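Side-chain contacts in intergenic-region protein (PDB 2WJ9), which belongs to the ArdB antirestriction family and probably protects incoming DNA by inhibiting restriction enzymes of the host: residues Ile67-Trp70 with Pro75-Phe78; Tyr96-Gly101 with Arg164-Gln169; Met142-His147 with Tyr154-His159. All blocks are in the same frame, centred on the assembly; numbering follows the deposited sequence.

How the contacts relate
Along the chain, contact 1 closes before the other two open, and contact 3 is nested inside the loop closed by contact 2. Contacts 2 and 3 share helix 154-168, their centres about 14 Å apart, and both reach the second subunit. Contact 1, on helix 73-84 and the loop before it, lies across the chain's centre from contact 2, about 19 Å away between centres. It touches contact 3, the two centres being about 10 Å apart, where Ile67 packs on Met156 and Val77 on Thr143. Helices 132-151 and 154-168 thus lie between a surface loop and the three-stranded sheet, and the dimer interface involves the second of them.

Contact 1: residues Ile67-Trp70 with Pro75-Phe78; sequences IPQW and PRVF. With SO4 (sulfate ion), chain H.
Gln69 and Arg76 make a small polar contact at the protein surface, where the loop after helix 59-64 turns into helix 73-84. It buries 79 Å² in all, and these two side chains carry it. Both start toward the opposite segment and cross at about a right angle. The Gln69 amide arrives at the edge of the Arg76 guanidinium, near its plane, with CD of Gln69 3.7 Å from NH2 of Arg76. The amide plane stands nearly upright on the guanidinium, at 83°, so the two flat groups meet without stacking.

Arg76 reaches this place on a chain that runs extended from CG to NE before the guanidinium swings round, and this turn at NE sends NH2 to the loop and NH1 to the sulfate. NH1 of Arg76 donates to O3 of the sulfate ion at 3.0 Å, with an N-H...O angle of 157°. The aliphatic part of the arginine also borders the ion, its CG lying 3.4 Å from the same O3. Arg83, further along the helix, is hydrogen-bonded to the sulfate as well, so two arginines share an anion that probably came from the crystallisation liquor.

Thr72 ties the two sides together: its OG1 is hydrogen-bonded both to O of Gln69 and to NE of Arg76, which helps fix the guanidinium. Arg150 of helix 132-151 touches both Gln69 and Arg76, while Ile67 points into the fold, packing on Ala155, Met156 and His159.

The loop itself is a type II beta turn from Ile67 to Trp70, closed by a weak bond from Trp70 N to Ile67 O. Gln69 takes the third position of the turn with the positive phi (64°) characteristic of a type II turn, here within a link between two helices.

Contact 2: residues Tyr96-Gly101 with Arg164-Gln169; sequences YTLNNG and RDYALQ
Leu98 packs on Tyr166 where a beta hairpin meets a helix: strand 93-98, the middle strand of the three-stranded antiparallel sheet, lies against the last turns of helix 154-168. Leu98 and Tyr166 are also the residues of closest backbone approach, 8.2 Å between their CA atoms.

The apolar part is a CH-pi contact. CD2 of Leu98 sits over one face of the Tyr166 ring, 3.6 Å from the centroid and 22° off the normal, displaced toward the rim so that CD1 of Tyr166 is its nearest atom at 3.4 Å. The other methyl, CD1 of Leu98, rests 4.0 Å from CB of Tyr166; both methyls approach from the same side, CD2 over the ring and CD1 against CB. With CG anti to the backbone N (chi1 -175°), the tyrosine carries its ring away from the helix so that one face meets the leucine methyl. Ala48 of the neighbouring strand touches both residues, Ile137 of helix 132-151 packs on Tyr166, and the phenol OH makes a weak hydrogen bond to Glu133.

Backbone bonding shapes the hairpin end. Leu98 to Gly101 form a type I beta turn, with Gly101 N bound to Leu98 O at 3.2 Å, and Gly101, the last residue of the turn, has a positive phi of 96°.

Polar links run through Asn100 and Asp165. Asn100 is gripped at both ends of its amide, OD1 taking the N-H of Gly102 and ND2 giving to the carbonyl O of Arg162, which holds the turn to the helix. Across the dimer interface, Asp165 OD2 forms a salt bridge with NH1 of Arg164 of the second subunit, and the reciprocal pair repeats it. Between the Asn100 and Asp165 side chains a single water accepts from ND2 of Asn100 at 2.8 Å and donates to OD2 of Asp165 at 2.7 Å.

Contact 3: residues Met142-His147 with Tyr154-His159; sequences MTYSHH and YAMTVH
Met156 and His159 line the inner side of helix 154-168 and meet Tyr144 and His147 of helix 132-151. The short segments run nearly antiparallel, at 152°, with axes 8.4 Å apart.

Met156 comes first. Its CG lies 3.4 Å from the carbonyl O of Tyr144, and the chain then bends twice (chi2 79°, chi3 -79°), which carries CE back to the Tyr144 ring, 3.6 Å from its CD1. The sulfur contacts two aromatics: SD stands in plane at the edge of the His147 ring, 3.9 Å from its CD2, and makes a more distant, oblique Met-aromatic contact with the Tyr144 ring. Next, Thr157 points away from segment 142-147, its OG1 hydrogen-bonded to the carbonyl O of Ala36 of the second subunit. At His159, CB rests 3.9 Å from CD2 of Tyr144, while the imidazole meets the Tyr144 ring only obliquely and stacks on Phe64, its NE2 hydrogen-bonded to His63 O.

The polar ends of the other helix's rings reach further layers: Tyr144 OH to Ala103 O in the sheet, His147 NE2 to Pro68 O in the loop. This helical hairpin thus lies between helix 73-84, strand 103-107 and the partner subunit.

Contact 1: residues Ile67-Trp70 with Pro75-Phe78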
# COMPACT_ATOMS: atom_id res chain seq x y z
N ILE B 67 -9.00 13.71 3.46
CA ILE B 67 -9.51 13.23 2.18
C ILE B 67 -10.81 13.94 1.83
O ILE B 67 -11.72 14.01 2.66
CB ILE B 67 -9.75 11.70 2.23
CG1 ILE B 67 -8.43 10.95 2.51
CG2 ILE B 67 -10.41 11.20 0.91
CD1 ILE B 67 -8.62 9.50 3.00
N PRO B 68 -10.94 14.45 0.59
CA PRO B 68 -12.20 15.10 0.22
C PRO B 68 -13.41 14.18 0.39
O PRO B 68 -13.33 12.99 0.07
CB PRO B 68 -12.00 15.45 -1.26
CG PRO B 68 -10.51 15.58 -1.40
CD PRO B 68 -9.97 14.49 -0.52
N GLN B 69 -14.49 14.73 0.93
CA GLN B 69 -15.74 13.98 1.16
C GLN B 69 -15.64 12.82 2.15
O GLN B 69 -16.38 11.84 2.05
CB GLN B 69 -16.34 13.48 -0.17
CG GLN B 69 -16.70 14.59 -1.13
CD GLN B 69 -17.60 14.09 -2.22
OE1 GLN B 69 -17.14 13.77 -3.32
NE2 GLN B 69 -18.88 13.97 -1.92
N TRP B 70 -14.77 12.95 3.15
CA TRP B 70 -14.60 11.89 4.15
C TRP B 70 -15.90 11.57 4.89
O TRP B 70 -16.10 10.44 5.32
CB TRP B 70 -13.45 12.17 5.15
CG TRP B 70 -13.55 13.46 5.90
CD1 TRP B 70 -12.89 14.62 5.62
CD2 TRP B 70 -14.33 13.72 7.08
NE1 TRP B 70 -13.23 15.59 6.52
CE2 TRP B 70 -14.11 15.07 7.43
CE3 TRP B 70 -15.20 12.96 7.87
CZ2 TRP B 70 -14.72 15.67 8.54
CZ3 TRP B 70 -15.82 13.56 8.96
CH2 TRP B 70 -15.58 14.90 9.28
N PRO B 75 -21.59 6.10 4.37
CA PRO B 75 -22.63 5.86 3.36
C PRO B 75 -22.18 5.15 2.07
O PRO B 75 -22.93 4.33 1.52
CB PRO B 75 -23.11 7.28 3.03
CG PRO B 75 -22.86 8.05 4.24
CD PRO B 75 -21.64 7.48 4.88
N ARG B 76 -20.99 5.47 1.58
CA ARG B 76 -20.48 4.82 0.35
C ARG B 76 -20.19 3.32 0.56
O ARG B 76 -20.44 2.51 -0.34
CB ARG B 76 -19.25 5.55 -0.20
CG ARG B 76 -19.58 6.88 -0.87
CD ARG B 76 -18.33 7.62 -1.34
NE ARG B 76 -18.59 9.04 -1.54
CZ ARG B 76 -19.27 9.57 -2.55
NH1 ARG B 76 -19.81 8.79 -3.50
NH2 ARG B 76 -19.43 10.88 -2.61
N VAL B 77 -19.65 2.97 1.72
CA VAL B 77 -19.41 1.55 2.07
C VAL B 77 -20.73 0.77 2.09
O VAL B 77 -20.85 -0.30 1.49
CB VAL B 77 -18.70 1.38 3.43
CG1 VAL B 77 -18.59 -0.09 3.80
CG2 VAL B 77 -17.29 2.02 3.40
N PHE B 78 -21.74 1.32 2.77
CA PHE B 78 -23.07 0.69 2.80
C PHE B 78 -23.66 0.58 1.38
O PHE B 78 -24.33 -0.40 1.06
CB PHE B 78 -24.03 1.44 3.73
CG PHE B 78 -23.75 1.23 5.21
CD1 PHE B 78 -23.57 -0.05 5.73
CD2 PHE B 78 -23.73 2.31 6.09
CE1 PHE B 78 -23.34 -0.25 7.10
CE2 PHE B 78 -23.50 2.12 7.46
CZ PHE B 78 -23.30 0.85 7.96
S SO4 H . -20.53 5.74 -5.40
O1 SO4 H . -19.89 4.62 -6.09
O2 SO4 H . -21.96 5.50 -5.30
O3 SO4 H . -19.88 5.80 -4.07
O4 SO4 H . -20.32 6.97 -6.18

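Contact 2: residues Tyr96-Gly101 with Arg164-Gln169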
# COMPACT_ATOMS: atom_id res chain seq x y z
N TYR B 96 -13.00 -0.39 13.11
CA TYR B 96 -11.73 -1.05 13.42
C TYR B 96 -10.50 -0.24 12.94
O TYR B 96 -10.53 0.39 11.89
CB TYR B 96 -11.68 -2.45 12.78
CG TYR B 96 -12.72 -3.40 13.31
CD1 TYR B 96 -12.49 -4.15 14.46
CD2 TYR B 96 -13.95 -3.54 12.68
CE1 TYR B 96 -13.45 -5.02 14.96
CE2 TYR B 96 -14.92 -4.41 13.16
CZ TYR B 96 -14.67 -5.14 14.31
OH TYR B 96 -15.64 -6.00 14.80
N THR B 97 -9.43 -0.30 13.73
CA THR B 97 -8.11 0.20 13.34
C THR B 97 -7.14 -0.96 13.09
O THR B 97 -7.30 -2.04 13.66
CB THR B 97 -7.50 1.16 14.41
OG1 THR B 97 -7.31 0.49 15.67
CG2 THR B 97 -8.41 2.38 14.61
N LEU B 98 -6.14 -0.72 12.23
CA LEU B 98 -5.11 -1.71 11.89
C LEU B 98 -3.76 -1.20 12.41
O LEU B 98 -3.54 0.00 12.46
CB LEU B 98 -5.06 -1.96 10.37
CG LEU B 98 -6.20 -2.76 9.70
CD1 LEU B 98 -6.24 -2.51 8.21
CD2 LEU B 98 -6.09 -4.26 9.99
N ASN B 99 -2.86 -2.11 12.78
CA ASN B 99 -1.53 -1.73 13.32
C ASN B 99 -0.50 -1.29 12.27
O ASN B 99 0.69 -1.06 12.60
CB ASN B 99 -0.96 -2.85 14.20
CG ASN B 99 -0.78 -4.17 13.45
OD1 ASN B 99 -1.41 -4.40 12.42
ND2 ASN B 99 0.08 -5.04 13.97
N ASN B 100 -0.93 -1.19 11.01
CA ASN B 100 -0.14 -0.55 9.95
C ASN B 100 -0.64 0.87 9.61
O ASN B 100 -0.16 1.48 8.65
CB ASN B 100 -0.10 -1.42 8.69
CG ASN B 100 -1.47 -1.61 8.04
OD1 ASN B 100 -2.50 -1.18 8.58
ND2 ASN B 100 -1.48 -2.25 6.88
N GLY B 101 -1.58 1.37 10.40
CA GLY B 101 -2.20 2.69 10.19
C GLY B 101 -3.52 2.67 9.43
O GLY B 101 -4.16 3.70 9.26
N ARG B 164 -5.75 -3.56 1.92
CA ARG B 164 -5.40 -4.62 0.98
C ARG B 164 -4.41 -5.61 1.60
O ARG B 164 -4.57 -6.81 1.45
CB ARG B 164 -4.86 -4.04 -0.34
CG ARG B 164 -4.36 -5.05 -1.39
CD ARG B 164 -3.92 -4.28 -2.65
NE ARG B 164 -3.26 -5.06 -3.69
CZ ARG B 164 -1.95 -5.08 -3.95
NH1 ARG B 164 -1.09 -4.38 -3.22
NH2 ARG B 164 -1.49 -5.81 -4.96
N ASP B 165 -3.40 -5.10 2.32
CA ASP B 165 -2.44 -6.00 2.99
C ASP B 165 -3.10 -6.89 4.05
O ASP B 165 -2.78 -8.08 4.14
CB ASP B 165 -1.31 -5.20 3.66
CG ASP B 165 -0.20 -4.81 2.71
OD1 ASP B 165 -0.28 -5.11 1.49
OD2 ASP B 165 0.78 -4.21 3.19
N TYR B 166 -4.02 -6.33 4.83
CA TYR B 166 -4.81 -7.11 5.79
C TYR B 166 -5.63 -8.20 5.08
O TYR B 166 -5.71 -9.35 5.56
CB TYR B 166 -5.72 -6.18 6.60
CG TYR B 166 -6.50 -6.87 7.70
CD1 TYR B 166 -5.84 -7.46 8.78
CD2 TYR B 166 -7.89 -6.90 7.69
CE1 TYR B 166 -6.55 -8.08 9.80
CE2 TYR B 166 -8.60 -7.52 8.70
CZ TYR B 166 -7.93 -8.11 9.76
OH TYR B 166 -8.63 -8.72 10.77
N ALA B 167 -6.22 -7.85 3.93
CA ALA B 167 -6.98 -8.81 3.10
C ALA B 167 -6.08 -9.93 2.58
O ALA B 167 -6.49 -11.10 2.55
CB ALA B 167 -7.67 -8.10 1.94
N LEU B 168 -4.86 -9.57 2.19
CA LEU B 168 -3.91 -10.55 1.66
C LEU B 168 -3.47 -11.57 2.71
O LEU B 168 -3.05 -12.66 2.36
CB LEU B 168 -2.69 -9.86 1.02
CG LEU B 168 -2.97 -9.17 -0.32
CD1 LEU B 168 -1.80 -8.26 -0.75
CD2 LEU B 168 -3.28 -10.19 -1.40
N GLN B 169 -3.58 -11.21 3.99
CA GLN B 169 -3.23 -12.11 5.09
C GLN B 169 -4.44 -12.85 5.68
O GLN B 169 -4.28 -13.71 6.54
CB GLN B 169 -2.54 -11.34 6.23
CG GLN B 169 -1.18 -10.73 5.84
CD GLN B 169 -0.45 -10.09 7.01
OE1 GLN B 169 -0.92 -10.09 8.15
NE2 GLN B 169 0.74 -9.55 6.73
O HOH W 1 0.93 -2.74 5.46

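Contact 3: residues Met142-His147 with Tyr154-His159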
# COMPACT_ATOMS: atom_id res chain seq x y z
N MET B 142 -13.41 -1.72 -2.13
CA MET B 142 -14.04 -1.14 -3.32
C MET B 142 -14.26 0.36 -3.14
O MET B 142 -14.03 1.16 -4.06
CB MET B 142 -15.39 -1.83 -3.58
CG MET B 142 -15.28 -3.32 -3.87
SD MET B 142 -14.40 -3.67 -5.40
CE MET B 142 -15.63 -3.26 -6.65
N THR B 143 -14.74 0.74 -1.95
CA THR B 143 -14.97 2.15 -1.61
C THR B 143 -13.67 2.97 -1.71
O THR B 143 -13.64 4.01 -2.37
CB THR B 143 -15.55 2.30 -0.19
OG1 THR B 143 -16.77 1.55 -0.10
CG2 THR B 143 -15.81 3.78 0.15
N TYR B 144 -12.61 2.49 -1.07
CA TYR B 144 -11.34 3.22 -1.01
C TYR B 144 -10.68 3.36 -2.39
O TYR B 144 -10.16 4.43 -2.75
CB TYR B 144 -10.35 2.57 -0.02
CG TYR B 144 -10.77 2.47 1.45
CD1 TYR B 144 -11.94 3.07 1.93
CD2 TYR B 144 -9.97 1.78 2.38
CE1 TYR B 144 -12.31 2.97 3.29
CE2 TYR B 144 -10.33 1.67 3.72
CZ TYR B 144 -11.50 2.26 4.17
OH TYR B 144 -11.87 2.16 5.49
N SER B 145 -10.68 2.29 -3.17
CA SER B 145 -10.06 2.31 -4.49
C SER B 145 -10.81 3.25 -5.44
O SER B 145 -10.19 4.04 -6.15
CB SER B 145 -9.98 0.89 -5.08
OG SER B 145 -11.22 0.21 -5.01
N HIS B 146 -12.14 3.17 -5.44
CA HIS B 146 -12.96 4.07 -6.24
C HIS B 146 -12.72 5.53 -5.86
O HIS B 146 -12.50 6.39 -6.71
CB HIS B 146 -14.44 3.69 -6.10
CG HIS B 146 -15.36 4.44 -7.01
ND1 HIS B 146 -15.85 5.69 -6.71
CD2 HIS B 146 -15.91 4.09 -8.20
CE1 HIS B 146 -16.65 6.09 -7.69
NE2 HIS B 146 -16.70 5.13 -8.60
N HIS B 147 -12.71 5.81 -4.55
CA HIS B 147 -12.63 7.19 -4.09
C HIS B 147 -11.22 7.78 -4.30
O HIS B 147 -11.08 8.98 -4.56
CB HIS B 147 -13.06 7.28 -2.63
CG HIS B 147 -13.54 8.64 -2.22
ND1 HIS B 147 -14.60 9.27 -2.83
CD2 HIS B 147 -13.11 9.48 -1.25
CE1 HIS B 147 -14.80 10.45 -2.26
NE2 HIS B 147 -13.90 10.60 -1.30
N TYR B 154 -3.75 11.00 -2.35
CA TYR B 154 -2.87 9.88 -2.00
C TYR B 154 -3.14 9.31 -0.61
O TYR B 154 -2.85 8.15 -0.34
CB TYR B 154 -1.39 10.27 -2.15
CG TYR B 154 -0.92 10.41 -3.58
CD1 TYR B 154 -0.47 9.30 -4.30
CD2 TYR B 154 -0.93 11.65 -4.22
CE1 TYR B 154 -0.05 9.42 -5.63
CE2 TYR B 154 -0.50 11.78 -5.55
CZ TYR B 154 -0.06 10.66 -6.24
OH TYR B 154 0.37 10.79 -7.55
N ALA B 155 -3.69 10.12 0.29
CA ALA B 155 -4.11 9.61 1.60
C ALA B 155 -5.17 8.50 1.47
O ALA B 155 -5.17 7.55 2.25
CB ALA B 155 -4.62 10.74 2.49
N MET B 156 -6.05 8.60 0.47
CA MET B 156 -7.08 7.56 0.24
C MET B 156 -6.41 6.30 -0.33
O MET B 156 -6.74 5.17 0.09
CB MET B 156 -8.18 8.08 -0.69
CG MET B 156 -9.38 7.13 -0.86
SD MET B 156 -10.63 7.06 0.45
CE MET B 156 -9.86 6.01 1.69
N THR B 157 -5.49 6.50 -1.26
CA THR B 157 -4.65 5.42 -1.82
C THR B 157 -3.93 4.62 -0.72
O THR B 157 -3.90 3.39 -0.74
CB THR B 157 -3.59 5.96 -2.83
OG1 THR B 157 -4.13 7.02 -3.63
CG2 THR B 157 -3.06 4.85 -3.74
N VAL B 158 -3.35 5.33 0.24
CA VAL B 158 -2.68 4.65 1.34
C VAL B 158 -3.63 3.79 2.19
O VAL B 158 -3.28 2.66 2.53
CB VAL B 158 -1.88 5.64 2.20
CG1 VAL B 158 -1.42 4.99 3.50
CG2 VAL B 158 -0.71 6.21 1.39
N HIS B 159 -4.82 4.30 2.51
CA HIS B 159 -5.86 3.48 3.15
C HIS B 159 -6.17 2.21 2.35
O HIS B 159 -6.32 1.12 2.92
CB HIS B 159 -7.14 4.30 3.42
CG HIS B 159 -7.15 4.99 4.75
ND1 HIS B 159 -7.08 4.30 5.94
CD2 HIS B 159 -7.22 6.30 5.08
CE1 HIS B 159 -7.09 5.16 6.95
NE2 HIS B 159 -7.18 6.38 6.45